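Local coordinates for protein ribulose-bisphosphate carboxylase (PDB 4NAS) that belongs to the ribulose-bisphosphate carboxylase large-chain family, pairing an N-terminal domain with a TIM-barrel catalytic domain, at residues I282-L294 against L311-L323. Residues are numbered along the deposited sequence; the frame is centred on the assembly and turned at random.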
# COMPACT_ATOMS: atom_id res chain seq x y z
N ILE B 282 -0.45 -9.96 4.01
CA ILE B 282 0.28 -9.72 5.23
C ILE B 282 -0.70 -9.78 6.39
O ILE B 282 -1.77 -9.20 6.30
CB ILE B 282 0.88 -8.30 5.21
CG1 ILE B 282 1.75 -8.08 3.98
CG2 ILE B 282 1.70 -8.04 6.46
CD1 ILE B 282 2.24 -6.67 3.84
N ALA B 283 -0.33 -10.46 7.49
CA ALA B 283 -1.21 -10.59 8.66
C ALA B 283 -1.71 -9.26 9.22
O ALA B 283 -0.96 -8.27 9.28
CB ALA B 283 -0.51 -11.38 9.76
N ALA B 284 -2.95 -9.24 9.67
CA ALA B 284 -3.53 -8.00 10.17
C ALA B 284 -2.79 -7.42 11.35
O ALA B 284 -2.74 -6.21 11.49
CB ALA B 284 -5.00 -8.17 10.49
N ASP B 285 -2.18 -8.24 12.21
CA ASP B 285 -1.50 -7.67 13.36
C ASP B 285 -0.24 -6.88 12.96
O ASP B 285 0.22 -5.99 13.69
CB ASP B 285 -1.16 -8.73 14.41
CG ASP B 285 -0.25 -9.80 13.86
OD1 ASP B 285 -0.69 -10.52 12.94
OD2 ASP B 285 0.91 -9.89 14.33
N ILE B 286 0.32 -7.23 11.81
CA ILE B 286 1.50 -6.53 11.33
C ILE B 286 1.01 -5.21 10.74
O ILE B 286 1.51 -4.14 11.08
CB ILE B 286 2.27 -7.36 10.28
CG1 ILE B 286 2.85 -8.63 10.91
CG2 ILE B 286 3.37 -6.51 9.55
CD1 ILE B 286 3.42 -9.63 9.87
N VAL B 287 0.00 -5.30 9.88
CA VAL B 287 -0.51 -4.14 9.13
C VAL B 287 -1.11 -3.06 10.06
O VAL B 287 -0.82 -1.87 9.94
CB VAL B 287 -1.57 -4.57 8.11
CG1 VAL B 287 -2.17 -3.36 7.39
CG2 VAL B 287 -0.99 -5.56 7.08
N LEU B 288 -1.92 -3.52 11.00
CA LEU B 288 -2.63 -2.60 11.90
C LEU B 288 -1.99 -2.46 13.26
O LEU B 288 -2.43 -1.65 14.08
CB LEU B 288 -4.09 -3.06 12.08
CG LEU B 288 -4.87 -3.10 10.77
CD1 LEU B 288 -6.27 -3.68 10.97
CD2 LEU B 288 -4.94 -1.70 10.17
N GLY B 289 -0.93 -3.22 13.53
CA GLY B 289 -0.39 -3.19 14.88
C GLY B 289 1.06 -2.78 14.94
O GLY B 289 1.41 -1.65 15.32
N GLN B 290 1.90 -3.72 14.55
CA GLN B 290 3.35 -3.54 14.54
C GLN B 290 3.77 -2.32 13.72
O GLN B 290 4.48 -1.45 14.21
CB GLN B 290 4.00 -4.80 13.97
CG GLN B 290 5.53 -4.84 14.09
CD GLN B 290 6.08 -6.23 13.78
OE1 GLN B 290 5.51 -6.96 12.97
NE2 GLN B 290 7.19 -6.60 14.41
N LEU B 291 3.36 -2.28 12.47
CA LEU B 291 3.73 -1.20 11.56
C LEU B 291 3.16 0.17 11.97
O LEU B 291 3.81 1.21 11.80
CB LEU B 291 3.25 -1.53 10.15
CG LEU B 291 3.94 -2.75 9.52
CD1 LEU B 291 3.61 -2.85 8.04
CD2 LEU B 291 5.41 -2.67 9.73
N MSE B 292 1.93 0.16 12.48
CA MSE B 292 1.28 1.39 12.95
C MSE B 292 2.03 2.05 14.10
O MSE B 292 2.21 3.26 14.11
CB MSE B 292 -0.15 1.10 13.40
CG MSE B 292 -1.10 0.76 12.28
SE MSE B 292 -1.20 2.21 11.00
CE MSE B 292 -2.69 1.52 10.00
N ARG B 293 2.44 1.25 15.09
CA ARG B 293 3.20 1.79 16.22
C ARG B 293 4.54 2.36 15.74
O ARG B 293 4.98 3.44 16.15
CB ARG B 293 3.38 0.72 17.32
CG ARG B 293 4.18 1.19 18.53
CD ARG B 293 4.17 0.10 19.61
NE ARG B 293 4.71 0.57 20.87
CZ ARG B 293 4.90 -0.21 21.93
NH1 ARG B 293 5.41 0.31 23.05
NH2 ARG B 293 4.62 -1.50 21.86
N LEU B 294 5.19 1.65 14.82
CA LEU B 294 6.48 2.12 14.33
C LEU B 294 6.34 3.43 13.57
O LEU B 294 7.18 4.32 13.67
CB LEU B 294 7.10 1.08 13.40
CG LEU B 294 7.51 -0.26 14.03
CD1 LEU B 294 8.02 -1.26 12.94
CD2 LEU B 294 8.55 -0.03 15.10
N LEU B 311 -11.02 -9.88 13.17
CA LEU B 311 -9.69 -10.25 12.70
C LEU B 311 -9.42 -11.68 13.11
O LEU B 311 -8.46 -12.28 12.67
CB LEU B 311 -8.62 -9.34 13.31
CG LEU B 311 -8.62 -7.87 12.86
CD1 LEU B 311 -7.43 -7.14 13.48
CD2 LEU B 311 -8.62 -7.70 11.33
N GLY B 312 -10.30 -12.22 13.96
CA GLY B 312 -10.01 -13.47 14.63
C GLY B 312 -9.19 -13.29 15.90
O GLY B 312 -8.38 -12.35 16.02
N ARG B 313 -9.40 -14.19 16.85
CA ARG B 313 -8.77 -14.11 18.16
C ARG B 313 -7.26 -13.90 18.10
O ARG B 313 -6.71 -13.01 18.77
CB ARG B 313 -9.03 -15.39 18.94
CG ARG B 313 -8.20 -15.51 20.20
CD ARG B 313 -8.54 -14.40 21.18
NE ARG B 313 -9.97 -14.31 21.44
CZ ARG B 313 -10.55 -13.29 22.05
NH1 ARG B 313 -11.87 -13.29 22.25
NH2 ARG B 313 -9.82 -12.26 22.46
N GLU B 314 -6.60 -14.76 17.35
CA GLU B 314 -5.15 -14.83 17.35
C GLU B 314 -4.54 -13.54 16.82
O GLU B 314 -3.64 -12.97 17.44
CB GLU B 314 -4.68 -16.04 16.54
CG GLU B 314 -3.23 -16.00 16.11
CD GLU B 314 -2.80 -17.29 15.41
OE1 GLU B 314 -2.63 -18.33 16.09
OE2 GLU B 314 -2.63 -17.27 14.17
N ALA B 315 -5.02 -13.06 15.68
CA ALA B 315 -4.50 -11.79 15.15
C ALA B 315 -4.80 -10.63 16.10
O ALA B 315 -3.96 -9.76 16.32
CB ALA B 315 -5.02 -11.53 13.76
N THR B 316 -6.00 -10.64 16.69
CA THR B 316 -6.42 -9.53 17.55
C THR B 316 -5.57 -9.41 18.81
O THR B 316 -5.19 -8.30 19.21
CB THR B 316 -7.90 -9.63 17.95
OG1 THR B 316 -8.69 -9.75 16.76
CG2 THR B 316 -8.33 -8.38 18.71
N ASP B 317 -5.24 -10.55 19.42
CA ASP B 317 -4.32 -10.57 20.55
C ASP B 317 -2.92 -10.10 20.17
O ASP B 317 -2.30 -9.33 20.90
CB ASP B 317 -4.21 -11.98 21.15
CG ASP B 317 -5.49 -12.44 21.82
OD1 ASP B 317 -6.37 -11.60 22.12
OD2 ASP B 317 -5.59 -13.65 22.05
N ARG B 318 -2.41 -10.58 19.04
CA ARG B 318 -1.07 -10.18 18.59
C ARG B 318 -0.99 -8.69 18.28
O ARG B 318 0.04 -8.03 18.50
CB ARG B 318 -0.68 -10.95 17.33
CG ARG B 318 -0.37 -12.42 17.60
CD ARG B 318 0.02 -13.15 16.28
NE ARG B 318 0.25 -14.57 16.54
CZ ARG B 318 0.15 -15.54 15.63
NH1 ARG B 318 -0.17 -15.26 14.37
NH2 ARG B 318 0.37 -16.80 15.98
N LEU B 319 -2.09 -8.19 17.72
CA LEU B 319 -2.25 -6.77 17.43
C LEU B 319 -2.09 -5.96 18.69
O LEU B 319 -1.27 -5.05 18.74
CB LEU B 319 -3.59 -6.49 16.72
CG LEU B 319 -3.70 -5.12 16.00
CD1 LEU B 319 -4.77 -5.12 14.94
CD2 LEU B 319 -3.93 -3.97 16.99
N LEU B 320 -2.89 -6.29 19.72
CA LEU B 320 -2.83 -5.55 20.98
C LEU B 320 -1.43 -5.60 21.59
O LEU B 320 -0.90 -4.58 22.07
CB LEU B 320 -3.86 -6.06 21.99
CG LEU B 320 -3.95 -5.19 23.26
CD1 LEU B 320 -4.43 -3.79 22.93
CD2 LEU B 320 -4.86 -5.82 24.32
N GLN B 321 -0.83 -6.78 21.59
CA GLN B 321 0.51 -6.92 22.12
C GLN B 321 1.51 -6.04 21.32
O GLN B 321 2.47 -5.52 21.88
CB GLN B 321 0.92 -8.39 22.13
CG GLN B 321 2.19 -8.68 22.91
CD GLN B 321 2.07 -8.35 24.40
OE1 GLN B 321 0.96 -8.22 24.93
NE2 GLN B 321 3.21 -8.22 25.07
N HIS B 322 1.28 -5.87 20.02
CA HIS B 322 2.16 -4.98 19.25
C HIS B 322 2.03 -3.54 19.74
O HIS B 322 3.02 -2.82 19.87
CB HIS B 322 1.86 -5.03 17.75
CG HIS B 322 2.40 -6.24 17.06
ND1 HIS B 322 3.71 -6.66 17.19
CD2 HIS B 322 1.81 -7.10 16.20
CE1 HIS B 322 3.89 -7.75 16.47
NE2 HIS B 322 2.76 -8.03 15.84
N LEU B 323 0.80 -3.12 20.00
CA LEU B 323 0.54 -1.77 20.46
C LEU B 323 1.06 -1.51 21.86
O LEU B 323 1.40 -0.38 22.17
CB LEU B 323 -0.98 -1.48 20.42
CG LEU B 323 -1.72 -1.63 19.09
CD1 LEU B 323 -3.19 -1.28 19.26
CD2 LEU B 323 -1.10 -0.72 18.03
O HOH W 1 0.28 -12.85 12.64
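His322 NE2 donates to Asp285 OD2 over 3.0 Å, a bent bond (138°) that reaches the oxygen on its anti side. Ring and carboxylate are nearly coplanar. With CG of Asp285 between its own backbone N and carbonyl carbon (chi1 61°), the acid is directed to the histidine edge. Gln290 covers one face of the imidazole, its CB 3.7 Å from the ring centroid in a CH-pi contact and its amide roughly stacked on the ring, while its NE2 bonds Leu113 O. Ring rotation is thus limited by an edge bond and a covered face. One turn on, the extended Arg293 places NH2 2.9 Å from His322 O, in the guanidinium plane; the same group also bonds the carbonyls of Ala325, His329 and Lys330, so it ties the C-terminal part of helix 313-324 and the loop beyond to helix 284-295.

The axes of segments 284-294 and 313-323 run almost parallel, 4° apart and 7.6 Å at closest approach. Two knobs interlock them: Asp285 among Ala315, Arg318, Leu319 and His322, and Leu319 among Ala284, Asp285, Leu288 and Gly289. Glycine lets the backbones close in, with Gly289 CA 4.0 Å from Leu319 CG, within the wider pi-type turn at 286-290. Leu319 CD1 packs 3.6 Å from Leu288 CB, and Ala284 CB meets Leu311 CD2 at 3.7 Å.

The two helices follow one another in the TIM-barrel domain, with strand 299-303 between them, on which Leu288, Leu311 and Leu319 rest; Tyr275 of helix 272-275 borders the Ala284 end.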